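Local coordinates for Myo-inositol dehydrogenase (Corynebacterium glutamicum, PDB 3EUW), which probably catalyses the NAD+-dependent oxidation of myo-inositol at its 2-hydroxyl, as a tetrameric member of the Gfo/Idh/MocA oxidoreductase family, at residues A[94-99]-A[174-179]; A[144-149]-A[183-188]; A[208-213]-A[322-327]; A[214-219]-A[224-229]. One frame throughout, in Å; residues are numbered along the deposited sequence.

Contact 1 (A[94-99]-A[174-179])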
loop_
_atom_site.group_PDB
_atom_site.type_symbol
_atom_site.label_atom_id
_atom_site.label_comp_id
_atom_site.label_asym_id
_atom_site.label_seq_id
_atom_site.Cartn_x
_atom_site.Cartn_y
_atom_site.Cartn_z
ATOM N N CYS A 94 19.665 -31.597 1.160
ATOM C CA CYS A 94 20.744 -30.948 1.884
ATOM C C CYS A 94 20.695 -29.424 1.908
ATOM O O CYS A 94 20.506 -28.781 0.872
ATOM C CB CYS A 94 22.086 -31.403 1.291
ATOM S SG CYS A 94 23.541 -30.847 2.193
ATOM N N GLU A 95 20.867 -28.848 3.096
ATOM C CA GLU A 95 20.889 -27.393 3.226
ATOM C C GLU A 95 22.111 -26.926 2.473
ATOM O O GLU A 95 23.129 -27.613 2.451
ATOM C CB GLU A 95 21.042 -26.958 4.682
ATOM C CG GLU A 95 19.784 -27.041 5.510
ATOM C CD GLU A 95 18.707 -26.125 4.998
ATOM O OE1 GLU A 95 19.025 -24.949 4.727
ATOM O OE2 GLU A 95 17.546 -26.576 4.875
ATOM N N LYS A 96 22.016 -25.759 1.854
ATOM C CA LYS A 96 23.138 -25.206 1.110
ATOM C C LYS A 96 24.295 -24.901 2.077
ATOM O O LYS A 96 24.073 -24.659 3.255
ATOM C CB LYS A 96 22.664 -23.938 0.373
ATOM C CG LYS A 96 23.435 -22.653 0.638
ATOM C CD LYS A 96 23.147 -22.022 1.987
ATOM C CE LYS A 96 23.886 -20.699 2.095
ATOM N NZ LYS A 96 24.130 -20.230 3.479
ATOM N N PRO A 97 25.549 -24.999 1.608
ATOM C CA PRO A 97 25.982 -25.349 0.256
ATOM C C PRO A 97 26.455 -26.808 0.289
ATOM O O PRO A 97 26.421 -27.450 1.336
ATOM C CB PRO A 97 27.137 -24.400 0.024
ATOM C CG PRO A 97 27.833 -24.473 1.371
ATOM C CD PRO A 97 26.689 -24.483 2.394
ATOM N N ILE A 98 26.891 -27.333 -0.850
ATOM C CA ILE A 98 27.386 -28.696 -0.878
ATOM C C ILE A 98 28.644 -28.668 -0.031
ATOM O O ILE A 98 28.911 -29.572 0.763
ATOM C CB ILE A 98 27.727 -29.145 -2.312
ATOM C CG1 ILE A 98 26.445 -29.206 -3.157
ATOM C CG2 ILE A 98 28.410 -30.497 -2.280
ATOM C CD1 ILE A 98 26.683 -29.480 -4.621
ATOM N N ASP A 99 29.399 -27.590 -0.206
ATOM C CA ASP A 99 30.637 -27.341 0.524
ATOM C C ASP A 99 31.064 -25.925 0.141
ATOM O O ASP A 99 30.590 -25.382 -0.855
ATOM C CB ASP A 99 31.728 -28.338 0.111
ATOM C CG ASP A 99 32.883 -28.382 1.106
ATOM O OD1 ASP A 99 32.749 -29.053 2.152
ATOM O OD2 ASP A 99 33.921 -27.739 0.848
HETATM N N MSE A 174 25.757 -15.657 2.047
HETATM C CA MSE A 174 24.513 -14.920 1.870
HETATM C C MSE A 174 24.041 -14.781 0.421
HETATM O O MSE A 174 22.997 -15.303 0.057
HETATM C CB MSE A 174 24.661 -13.527 2.462
HETATM C CG MSE A 174 23.358 -12.758 2.494
HETATM SE SE MSE A 174 23.683 -10.970 3.179
HETATM C CE MSE A 174 21.845 -10.223 2.956
ATOM N N THR A 175 24.809 -14.069 -0.400
ATOM C CA THR A 175 24.438 -13.869 -1.797
ATOM C C THR A 175 24.125 -15.175 -2.523
ATOM O O THR A 175 23.316 -15.197 -3.444
ATOM C CB THR A 175 25.562 -13.138 -2.550
ATOM O OG1 THR A 175 26.235 -12.263 -1.642
ATOM C CG2 THR A 175 24.997 -12.307 -3.700
ATOM N N ILE A 176 24.750 -16.270 -2.107
ATOM C CA ILE A 176 24.513 -17.551 -2.763
ATOM C C ILE A 176 23.012 -17.837 -2.924
ATOM O O ILE A 176 22.588 -18.362 -3.954
ATOM C CB ILE A 176 25.216 -18.722 -2.000
ATOM C CG1 ILE A 176 25.301 -19.963 -2.895
ATOM C CG2 ILE A 176 24.466 -19.063 -0.733
ATOM C CD1 ILE A 176 26.176 -21.073 -2.320
ATOM N N HIS A 177 22.201 -17.500 -1.923
ATOM C CA HIS A 177 20.765 -17.731 -2.056
ATOM C C HIS A 177 20.185 -16.867 -3.193
ATOM O O HIS A 177 19.331 -17.317 -3.964
ATOM C CB HIS A 177 20.024 -17.423 -0.748
ATOM C CG HIS A 177 19.997 -18.563 0.225
ATOM N ND1 HIS A 177 20.772 -18.594 1.367
ATOM C CD2 HIS A 177 19.250 -19.692 0.250
ATOM C CE1 HIS A 177 20.499 -19.688 2.053
ATOM N NE2 HIS A 177 19.579 -20.372 1.398
ATOM N N ASP A 178 20.644 -15.629 -3.293
ATOM C CA ASP A 178 20.169 -14.728 -4.336
ATOM C C ASP A 178 20.682 -15.157 -5.710
ATOM O O ASP A 178 20.027 -14.948 -6.725
ATOM C CB ASP A 178 20.637 -13.300 -4.050
ATOM C CG ASP A 178 20.161 -12.788 -2.704
ATOM O OD1 ASP A 178 18.940 -12.784 -2.456
ATOM O OD2 ASP A 178 21.012 -12.377 -1.895
ATOM N N LEU A 179 21.875 -15.735 -5.743
ATOM C CA LEU A 179 22.452 -16.198 -6.993
ATOM C C LEU A 179 21.642 -17.373 -7.524
ATOM O O LEU A 179 21.465 -17.521 -8.734
ATOM C CB LEU A 179 23.907 -16.607 -6.780
ATOM C CG LEU A 179 24.791 -15.394 -6.479
ATOM C CD1 LEU A 179 26.150 -15.870 -6.001
ATOM C CD2 LEU A 179 24.917 -14.506 -7.749
#
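Lys96 lies against Ile176 and His177 in a largely apolar contact between two domains. The loop 94-99, which carries the Glu-Lys-Pro sequence familiar from the Gfo/Idh/MocA family, leaves strand 92-94 of the Rossmann sheet and meets helix 169-185 of the C-terminal domain. The aliphatic chain of the lysine does most of the touching. It bends at chi2 (-75°) and then runs straight on, so that CD and CE pass across the imidazole at about a right angle. CD comes obliquely to the ring, 3.5 Å from His177 CE1. On the isoleucine the fit is tight, with Lys96 CE only 3.3 Å from Ile176 CG2. The other branch of Ile176 has CG1 anti to the backbone N (chi1 -164°), which brings CD1 within 4.2 Å of Pro97 CB. A cis peptide precedes Pro97. The ammonium end finds its polar partner one residue before the helix segment, where Lys96 NZ is hydrogen-bonded to the carbonyl O of Asp173. On the loop side, Glu95 OE2 is held by His19 and the carbonyl of Pro97 by His78. Placing this loop beside a helix of the other domain is consistent with the interdomain cleft where the family binds cofactor and substrate. Within that helix, the amide of His177 is bonded back to Met174, N to O 3.1 Å.

Contact 2 (A[144-149]-A[183-188])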
loop_
_atom_site.group_PDB
_atom_site.type_symbol
_atom_site.label_atom_id
_atom_site.label_comp_id
_atom_site.label_asym_id
_atom_site.label_seq_id
_atom_site.Cartn_x
_atom_site.Cartn_y
_atom_site.Cartn_z
ATOM N N GLY A 144 5.702 -10.660 -20.518
ATOM C CA GLY A 144 6.561 -10.687 -21.691
ATOM C C GLY A 144 7.930 -11.269 -21.417
ATOM O O GLY A 144 8.093 -12.075 -20.503
ATOM N N ASN A 145 8.919 -10.867 -22.209
ATOM C CA ASN A 145 10.276 -11.360 -22.026
ATOM C C ASN A 145 10.895 -10.699 -20.799
ATOM O O ASN A 145 10.835 -9.476 -20.644
ATOM C CB ASN A 145 11.144 -11.032 -23.246
ATOM C CG ASN A 145 10.426 -11.276 -24.561
ATOM O OD1 ASN A 145 9.914 -12.367 -24.812
ATOM N ND2 ASN A 145 10.387 -10.258 -25.409
ATOM N N LEU A 146 11.484 -11.516 -19.932
ATOM C CA LEU A 146 12.144 -11.036 -18.729
ATOM C C LEU A 146 13.395 -10.250 -19.144
ATOM O O LEU A 146 14.234 -10.756 -19.902
ATOM C CB LEU A 146 12.528 -12.228 -17.850
ATOM C CG LEU A 146 13.275 -11.936 -16.545
ATOM C CD1 LEU A 146 12.420 -11.044 -15.663
ATOM C CD2 LEU A 146 13.604 -13.244 -15.832
ATOM N N GLU A 147 13.515 -9.019 -18.658
ATOM C CA GLU A 147 14.645 -8.177 -19.008
ATOM C C GLU A 147 15.535 -7.809 -17.820
ATOM O O GLU A 147 16.757 -7.701 -17.957
ATOM C CB GLU A 147 14.145 -6.911 -19.708
ATOM C CG GLU A 147 13.357 -7.215 -20.987
ATOM C CD GLU A 147 12.712 -5.981 -21.602
ATOM O OE1 GLU A 147 12.697 -4.913 -20.948
ATOM O OE2 GLU A 147 12.209 -6.083 -22.739
ATOM N N GLN A 148 14.921 -7.624 -16.655
ATOM C CA GLN A 148 15.662 -7.264 -15.454
ATOM C C GLN A 148 15.085 -7.996 -14.256
ATOM O O GLN A 148 13.874 -8.237 -14.188
ATOM C CB GLN A 148 15.571 -5.762 -15.198
ATOM C CG GLN A 148 15.857 -4.912 -16.398
ATOM C CD GLN A 148 15.882 -3.435 -16.068
ATOM O OE1 GLN A 148 15.082 -2.942 -15.266
ATOM N NE2 GLN A 148 16.794 -2.714 -16.702
ATOM N N LEU A 149 15.955 -8.335 -13.310
ATOM C CA LEU A 149 15.555 -9.024 -12.092
ATOM C C LEU A 149 16.309 -8.309 -10.972
ATOM O O LEU A 149 17.535 -8.342 -10.924
ATOM C CB LEU A 149 15.949 -10.501 -12.170
ATOM C CG LEU A 149 15.431 -11.417 -11.059
ATOM C CD1 LEU A 149 13.904 -11.433 -11.047
ATOM C CD2 LEU A 149 15.965 -12.817 -11.281
ATOM N N ARG A 183 19.239 -17.811 -10.985
ATOM C CA ARG A 183 19.225 -18.904 -11.959
ATOM C C ARG A 183 17.845 -19.533 -12.095
ATOM O O ARG A 183 17.522 -20.112 -13.130
ATOM C CB ARG A 183 20.259 -19.982 -11.599
ATOM C CG ARG A 183 21.691 -19.551 -11.873
ATOM C CD ARG A 183 22.655 -20.735 -11.916
ATOM N NE ARG A 183 22.269 -21.685 -12.956
ATOM C CZ ARG A 183 21.721 -22.871 -12.729
ATOM N NH1 ARG A 183 21.494 -23.277 -11.484
ATOM N NH2 ARG A 183 21.375 -23.639 -13.754
ATOM N N PHE A 184 17.035 -19.416 -11.049
ATOM C CA PHE A 184 15.680 -19.948 -11.060
ATOM C C PHE A 184 14.935 -19.238 -12.185
ATOM O O PHE A 184 14.084 -19.830 -12.857
ATOM C CB PHE A 184 15.016 -19.676 -9.705
ATOM C CG PHE A 184 13.634 -20.266 -9.546
ATOM C CD1 PHE A 184 13.228 -21.371 -10.298
ATOM C CD2 PHE A 184 12.768 -19.777 -8.568
ATOM C CE1 PHE A 184 11.987 -21.974 -10.073
ATOM C CE2 PHE A 184 11.524 -20.380 -8.336
ATOM C CZ PHE A 184 11.138 -21.482 -9.091
ATOM N N PHE A 185 15.281 -17.969 -12.389
ATOM C CA PHE A 185 14.659 -17.144 -13.417
ATOM C C PHE A 185 15.414 -17.181 -14.740
ATOM O O PHE A 185 14.804 -17.271 -15.803
ATOM C CB PHE A 185 14.548 -15.683 -12.942
ATOM C CG PHE A 185 13.335 -15.415 -12.085
ATOM C CD1 PHE A 185 12.148 -14.962 -12.643
ATOM C CD2 PHE A 185 13.374 -15.663 -10.716
ATOM C CE1 PHE A 185 11.015 -14.763 -11.839
ATOM C CE2 PHE A 185 12.248 -15.468 -9.919
ATOM C CZ PHE A 185 11.071 -15.018 -10.478
ATOM N N VAL A 186 16.739 -17.101 -14.663
ATOM C CA VAL A 186 17.600 -17.098 -15.843
ATOM C C VAL A 186 18.724 -18.100 -15.594
ATOM O O VAL A 186 19.781 -17.745 -15.070
ATOM C CB VAL A 186 18.207 -15.702 -16.072
ATOM C CG1 VAL A 186 19.036 -15.690 -17.348
ATOM C CG2 VAL A 186 17.090 -14.655 -16.132
ATOM N N PRO A 187 18.501 -19.369 -15.975
ATOM C CA PRO A 187 19.446 -20.477 -15.812
ATOM C C PRO A 187 20.831 -20.231 -16.379
ATOM O O PRO A 187 21.836 -20.614 -15.782
ATOM C CB PRO A 187 18.752 -21.641 -16.530
ATOM C CG PRO A 187 17.307 -21.284 -16.465
ATOM C CD PRO A 187 17.309 -19.808 -16.714
ATOM N N ASN A 188 20.877 -19.589 -17.538
ATOM C CA ASN A 188 22.131 -19.336 -18.225
ATOM C C ASN A 188 22.766 -17.969 -17.988
ATOM O O ASN A 188 22.429 -16.985 -18.648
ATOM C CB ASN A 188 21.905 -19.558 -19.718
ATOM C CG ASN A 188 21.192 -20.870 -19.999
ATOM O OD1 ASN A 188 20.445 -20.994 -20.975
ATOM N ND2 ASN A 188 21.424 -21.865 -19.139
#
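Leu146 and Leu149 reach from strand 146-149 to Phe185 and Val186, where helix 169-185 ends, and the contact between them is wholly apolar. The methyl-to-aliphatic touches come first. Leu146 CD2 touches two neighbours, 3.8 Å from Val186 CG2 and 3.9 Å from Phe185 CB. Leu149 CD2 presses closer on the same methylene, 3.6 Å from Phe185 CB. The second kind is a CH-pi contact. Leu149 CD1 stands over one face of the Phe185 ring, 4.2 Å from its centroid and only 10° off the ring normal, so the two methyls of one leucine divide between the root and the face of the aromatic. With chi1 at -83°, the phenyl of Phe185 turns beside its own backbone N and lies crosswise to both leucines. Helix 129-139 packs on it as well, through Ile134, Asn135 and Val138.

These leucines project from the mixed sheet of the C-terminal domain toward the helix that covers it. Glu147 and Gln148 form a classic beta bulge, both facing Phe244 of strand 238-245. Glu147 points away from the helix, and both side chains bind the second subunit: Glu147 to His232, and Gln148 to Arg154 and to the carbonyl of Asn229, all of that neighbouring chain.

Hydrogen bonding within 183-188 ties down the helix end. Arg183 NE donates to the carbonyl O of Pro187 over 3.1 Å, in the carbonyl plane and on a lone pair, while its NH1 forms a salt bridge with Asp309.

Contact 3 (A[208-213]-A[322-327])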
loop_
_atom_site.group_PDB
_atom_site.type_symbol
_atom_site.label_atom_id
_atom_site.label_comp_id
_atom_site.label_asym_id
_atom_site.label_seq_id
_atom_site.Cartn_x
_atom_site.Cartn_y
_atom_site.Cartn_z
ATOM N N ASN A 208 38.113 -9.828 6.847
ATOM C CA ASN A 208 38.331 -9.577 5.424
ATOM C C ASN A 208 37.129 -10.043 4.606
ATOM O O ASN A 208 37.242 -10.851 3.682
ATOM C CB ASN A 208 39.594 -10.288 4.946
ATOM C CG ASN A 208 40.840 -9.718 5.571
ATOM O OD1 ASN A 208 41.418 -10.303 6.484
ATOM N ND2 ASN A 208 41.253 -8.550 5.096
ATOM N N ASP A 209 35.974 -9.512 4.973
ATOM C CA ASP A 209 34.718 -9.832 4.324
ATOM C C ASP A 209 34.000 -8.481 4.148
ATOM O O ASP A 209 34.460 -7.459 4.666
ATOM C CB ASP A 209 33.933 -10.791 5.230
ATOM C CG ASP A 209 32.690 -11.355 4.571
ATOM O OD1 ASP A 209 32.514 -11.193 3.347
ATOM O OD2 ASP A 209 31.887 -11.974 5.294
ATOM N N TYR A 210 32.890 -8.465 3.419
ATOM C CA TYR A 210 32.167 -7.214 3.201
ATOM C C TYR A 210 30.856 -7.233 3.968
ATOM O O TYR A 210 30.237 -8.296 4.122
ATOM C CB TYR A 210 31.849 -7.017 1.708
ATOM C CG TYR A 210 33.036 -7.080 0.773
ATOM C CD1 TYR A 210 33.949 -6.033 0.696
ATOM C CD2 TYR A 210 33.236 -8.188 -0.045
ATOM C CE1 TYR A 210 35.040 -6.088 -0.183
ATOM C CE2 TYR A 210 34.311 -8.257 -0.921
ATOM C CZ TYR A 210 35.210 -7.207 -0.990
ATOM O OH TYR A 210 36.252 -7.275 -1.883
ATOM N N ASP A 211 30.426 -6.075 4.459
ATOM C CA ASP A 211 29.154 -6.041 5.156
ATOM C C ASP A 211 28.030 -5.615 4.209
ATOM O O ASP A 211 26.871 -5.522 4.618
ATOM C CB ASP A 211 29.209 -5.138 6.405
ATOM C CG ASP A 211 29.553 -3.705 6.089
ATOM O OD1 ASP A 211 29.319 -3.259 4.950
ATOM O OD2 ASP A 211 30.045 -3.013 7.009
ATOM N N GLN A 212 28.380 -5.343 2.952
ATOM C CA GLN A 212 27.396 -4.995 1.932
ATOM C C GLN A 212 27.980 -5.144 0.526
ATOM O O GLN A 212 29.137 -4.792 0.264
ATOM C CB GLN A 212 26.832 -3.572 2.128
ATOM C CG GLN A 212 27.783 -2.428 1.822
ATOM C CD GLN A 212 27.097 -1.065 1.831
ATOM O OE1 GLN A 212 27.710 -0.045 1.515
ATOM N NE2 GLN A 212 25.823 -1.046 2.192
ATOM N N VAL A 213 27.177 -5.697 -0.376
ATOM C CA VAL A 213 27.623 -5.874 -1.753
ATOM C C VAL A 213 26.514 -5.630 -2.784
ATOM O O VAL A 213 25.333 -5.653 -2.458
ATOM C CB VAL A 213 28.164 -7.316 -1.995
ATOM C CG1 VAL A 213 29.294 -7.640 -1.029
ATOM C CG2 VAL A 213 27.035 -8.333 -1.842
ATOM N N GLU A 322 35.707 -12.963 -6.767
ATOM C CA GLU A 322 36.834 -12.631 -7.633
ATOM C C GLU A 322 36.630 -11.278 -8.321
ATOM O O GLU A 322 37.567 -10.487 -8.436
ATOM C CB GLU A 322 37.022 -13.725 -8.676
ATOM C CG GLU A 322 38.470 -14.116 -8.895
ATOM C CD GLU A 322 39.063 -13.422 -10.083
ATOM O OE1 GLU A 322 38.392 -13.394 -11.133
ATOM O OE2 GLU A 322 40.190 -12.915 -9.982
ATOM N N SER A 323 35.407 -11.022 -8.787
ATOM C CA SER A 323 35.096 -9.755 -9.443
ATOM C C SER A 323 35.257 -8.617 -8.434
ATOM O O SER A 323 35.870 -7.596 -8.724
ATOM C CB SER A 323 33.658 -9.761 -9.976
ATOM O OG SER A 323 33.311 -8.497 -10.520
ATOM N N ALA A 324 34.710 -8.808 -7.241
ATOM C CA ALA A 324 34.785 -7.781 -6.206
ATOM C C ALA A 324 36.224 -7.477 -5.829
ATOM O O ALA A 324 36.572 -6.331 -5.562
ATOM C CB ALA A 324 34.021 -8.218 -4.982
ATOM N N GLN A 325 37.063 -8.504 -5.807
ATOM C CA GLN A 325 38.463 -8.317 -5.451
ATOM C C GLN A 325 39.303 -7.735 -6.587
ATOM O O GLN A 325 40.374 -7.170 -6.340
ATOM C CB GLN A 325 39.084 -9.645 -5.019
ATOM C CG GLN A 325 38.481 -10.262 -3.764
ATOM C CD GLN A 325 39.097 -11.614 -3.418
ATOM O OE1 GLN A 325 39.212 -12.493 -4.273
ATOM N NE2 GLN A 325 39.488 -11.783 -2.161
ATOM N N THR A 326 38.819 -7.849 -7.821
ATOM C CA THR A 326 39.598 -7.390 -8.970
ATOM C C THR A 326 39.133 -6.144 -9.700
ATOM O O THR A 326 39.884 -5.572 -10.498
ATOM C CB THR A 326 39.738 -8.530 -9.999
ATOM O OG1 THR A 326 38.433 -8.969 -10.407
ATOM C CG2 THR A 326 40.489 -9.718 -9.371
ATOM N N GLY A 327 37.901 -5.721 -9.454
ATOM C CA GLY A 327 37.412 -4.530 -10.120
ATOM C C GLY A 327 37.106 -4.743 -11.589
ATOM O O GLY A 327 37.273 -3.835 -12.400
HETATM O O HOH W 1 37.894 -9.552 -0.299
#
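Tyr210 belongs to an irregular run that leads into strand 212-219, and it meets Ala324 and Gln325 near the end of helix 307-326. Asn208, with positive phi, is the C' residue of a Schellman motif that closes helix 202-206; the chain then extends through Asp209 and Tyr210. On the other side the helix finishes at Thr326. The carbonyl of Ser323 accepts from both Thr326 N and Gly327 N, and Gly327 turns away with a positive phi of 73°. A side-chain bond reinforces this last turn: Thr326 OG1 donates to Glu322 O at 2.6 Å.

Across the contact the tyrosine does the reaching. Its ring comes obliquely to the alanine methyl, with Tyr210 CE2 4.1 Å and Tyr210 OH 3.9 Å from Ala324 CB. The hydroxyl also passes by the glutamine, Tyr210 OH lying 4.2 Å from Gln325 CG. A water bridges the two residues, 3.2 Å from Tyr210 OH; Gln325 NE2 gives it a weak bond. The glutamine chain is extended beyond CG, which takes its amide as far as this water. Phe171 of helix 169-185 touches both Tyr210 and Ala324 and joins the two segments from a third element. At the base of the tyrosine, Asp209 OD1 accepts a weak bond from Tyr210 N and a further one from Ile170 N.

Contact of methyl and ring, with a water shared between the hydroxyl and, more weakly, the Gln325 amide, implies an association between helix end and strand entry that rests on apolar touch at the protein surface, one bridging water supplying the polar link.

Contact 4 (A[214-219]-A[224-229])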
loop_
_atom_site.group_PDB
_atom_site.type_symbol
_atom_site.label_atom_id
_atom_site.label_comp_id
_atom_site.label_asym_id
_atom_site.label_seq_id
_atom_site.Cartn_x
_atom_site.Cartn_y
_atom_site.Cartn_z
ATOM N N ILE A 214 26.913 -5.371 -4.023
ATOM C CA ILE A 214 25.975 -5.205 -5.131
ATOM C C ILE A 214 26.502 -6.124 -6.218
ATOM O O ILE A 214 27.693 -6.109 -6.522
ATOM C CB ILE A 214 25.943 -3.780 -5.733
ATOM C CG1 ILE A 214 25.007 -2.852 -4.953
ATOM C CG2 ILE A 214 25.380 -3.856 -7.165
ATOM C CD1 ILE A 214 25.288 -2.718 -3.519
ATOM N N VAL A 215 25.626 -6.921 -6.803
ATOM C CA VAL A 215 26.021 -7.829 -7.871
ATOM C C VAL A 215 25.171 -7.601 -9.121
ATOM O O VAL A 215 23.969 -7.343 -9.030
ATOM C CB VAL A 215 25.857 -9.300 -7.433
ATOM C CG1 VAL A 215 26.081 -10.228 -8.621
ATOM C CG2 VAL A 215 26.844 -9.629 -6.303
ATOM N N THR A 216 25.801 -7.671 -10.284
ATOM C CA THR A 216 25.083 -7.541 -11.542
ATOM C C THR A 216 25.508 -8.694 -12.465
ATOM O O THR A 216 26.672 -8.805 -12.841
ATOM C CB THR A 216 25.359 -6.180 -12.220
ATOM O OG1 THR A 216 24.913 -5.123 -11.366
ATOM C CG2 THR A 216 24.607 -6.074 -13.514
ATOM N N LEU A 217 24.557 -9.559 -12.804
ATOM C CA LEU A 217 24.831 -10.710 -13.669
ATOM C C LEU A 217 24.251 -10.485 -15.063
ATOM O O LEU A 217 23.190 -9.875 -15.206
ATOM C CB LEU A 217 24.192 -11.980 -13.096
ATOM C CG LEU A 217 24.389 -12.335 -11.622
ATOM C CD1 LEU A 217 23.451 -13.471 -11.249
ATOM C CD2 LEU A 217 25.837 -12.723 -11.366
ATOM N N ARG A 218 24.951 -10.971 -16.085
ATOM C CA ARG A 218 24.451 -10.861 -17.452
ATOM C C ARG A 218 23.954 -12.237 -17.888
ATOM O O ARG A 218 24.686 -13.224 -17.793
ATOM C CB ARG A 218 25.542 -10.395 -18.418
ATOM C CG ARG A 218 25.118 -10.451 -19.895
ATOM C CD ARG A 218 26.187 -9.847 -20.814
ATOM N NE ARG A 218 26.593 -8.544 -20.319
ATOM C CZ ARG A 218 26.480 -7.414 -20.995
ATOM N NH1 ARG A 218 25.965 -7.423 -22.220
ATOM N NH2 ARG A 218 26.892 -6.278 -20.444
ATOM N N GLY A 219 22.706 -12.291 -18.347
ATOM C CA GLY A 219 22.124 -13.536 -18.820
ATOM C C GLY A 219 22.438 -13.726 -20.296
ATOM O O GLY A 219 22.734 -12.757 -20.996
ATOM N N LEU A 224 19.535 -8.674 -17.294
ATOM C CA LEU A 224 20.399 -8.116 -16.259
ATOM C C LEU A 224 19.805 -8.450 -14.906
ATOM O O LEU A 224 18.670 -8.065 -14.602
ATOM C CB LEU A 224 20.533 -6.591 -16.403
ATOM C CG LEU A 224 21.282 -6.131 -17.667
ATOM C CD1 LEU A 224 21.327 -4.605 -17.717
ATOM C CD2 LEU A 224 22.709 -6.718 -17.676
ATOM N N ILE A 225 20.556 -9.193 -14.103
ATOM C CA ILE A 225 20.100 -9.556 -12.774
ATOM C C ILE A 225 20.918 -8.702 -11.804
ATOM O O ILE A 225 22.150 -8.755 -11.801
ATOM C CB ILE A 225 20.339 -11.046 -12.473
ATOM C CG1 ILE A 225 19.548 -11.930 -13.450
ATOM C CG2 ILE A 225 19.887 -11.351 -11.064
ATOM C CD1 ILE A 225 20.190 -12.084 -14.797
ATOM N N ASN A 226 20.231 -7.915 -10.987
ATOM C CA ASN A 226 20.899 -7.019 -10.045
ATOM C C ASN A 226 20.549 -7.389 -8.600
ATOM O O ASN A 226 19.389 -7.350 -8.187
ATOM C CB ASN A 226 20.491 -5.580 -10.375
ATOM C CG ASN A 226 21.230 -4.552 -9.551
ATOM O OD1 ASN A 226 22.455 -4.488 -9.557
ATOM N ND2 ASN A 226 20.477 -3.736 -8.839
ATOM N N ILE A 227 21.571 -7.761 -7.837
ATOM C CA ILE A 227 21.392 -8.172 -6.457
ATOM C C ILE A 227 22.022 -7.209 -5.462
ATOM O O ILE A 227 23.195 -6.843 -5.597
ATOM C CB ILE A 227 22.008 -9.576 -6.229
ATOM C CG1 ILE A 227 21.372 -10.581 -7.196
ATOM C CG2 ILE A 227 21.796 -10.021 -4.790
ATOM C CD1 ILE A 227 22.051 -11.948 -7.196
ATOM N N VAL A 228 21.229 -6.805 -4.469
ATOM C CA VAL A 228 21.670 -5.899 -3.414
ATOM C C VAL A 228 21.612 -6.602 -2.046
ATOM O O VAL A 228 20.562 -7.100 -1.629
ATOM C CB VAL A 228 20.799 -4.612 -3.363
ATOM C CG1 VAL A 228 21.287 -3.694 -2.236
ATOM C CG2 VAL A 228 20.857 -3.868 -4.716
ATOM N N ASN A 229 22.750 -6.647 -1.361
ATOM C CA ASN A 229 22.831 -7.287 -0.051
ATOM C C ASN A 229 23.384 -6.338 1.017
ATOM O O ASN A 229 24.166 -5.420 0.716
ATOM C CB ASN A 229 23.771 -8.496 -0.084
ATOM C CG ASN A 229 23.182 -9.712 -0.776
ATOM O OD1 ASN A 229 21.969 -9.821 -1.028
ATOM N ND2 ASN A 229 24.057 -10.660 -1.067
#
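Ile225 and Leu217 face each other in a hydrogen-bonded pair of two antiparallel strands whose axes approach to 4.6 Å. From the isoleucine backbone, CB lies 4.0 Å from Leu217 CB. The CG2 branch, anti to the backbone N, then comes 4.2 Å from Leu217 CD1. The other branch sets out through CG1, beside the backbone N (chi1 -62°), and ends with CD1 3.7 Å from Leu217 O and near the amide of Gly219. Beyond the pair, Ile225 also packs on Ala182 of helix 169-185 and on Leu149.

The backbones are bound at two such pairs. Val215 and Ile227 exchange two bonds of 2.7 Å, N to O, and the Leu217 N to Ile225 O bond has the same length; Ile225 N returns to Leu217 O at 2.9 Å. Val215, Leu217, Ile225 and Ile227 share the face toward helix 169-185. Ile214, Thr216, Asn226 and Val228 lie on the opposite face, where Ile214 and Thr216 of a neighbouring subunit pack. A regular beta hairpin with one face under a helix and the other against a second copy is typical of the open-faced sheet of Gfo/Idh/MocA C-terminal domains, which commonly use it to form oligomers.

Overall arrangement
Contact 1 bridges the Rossmann and C-terminal domains near the centre of the chain; contacts 2, 3 and 4 lie in the C-terminal part, on or beside its mixed sheet. Helix 169-185 serves both contact 1 and contact 2, whose centres are about 19 Å apart and whose segments alternate along the chain. Contact 4 is nested in the long loop closed by contact 3, their centres about 14 Å apart, and both use strand 212-219. The centres of contacts 2 and 4 are about 11 Å apart, and their strands 146-154 and 224-230 are neighbours in the sheet. Contacts 2, 3 and 4 all touch the second subunit, whereas contact 1 touches none, so the helix links the domain junction to a sheet engaged in tetramer assembly.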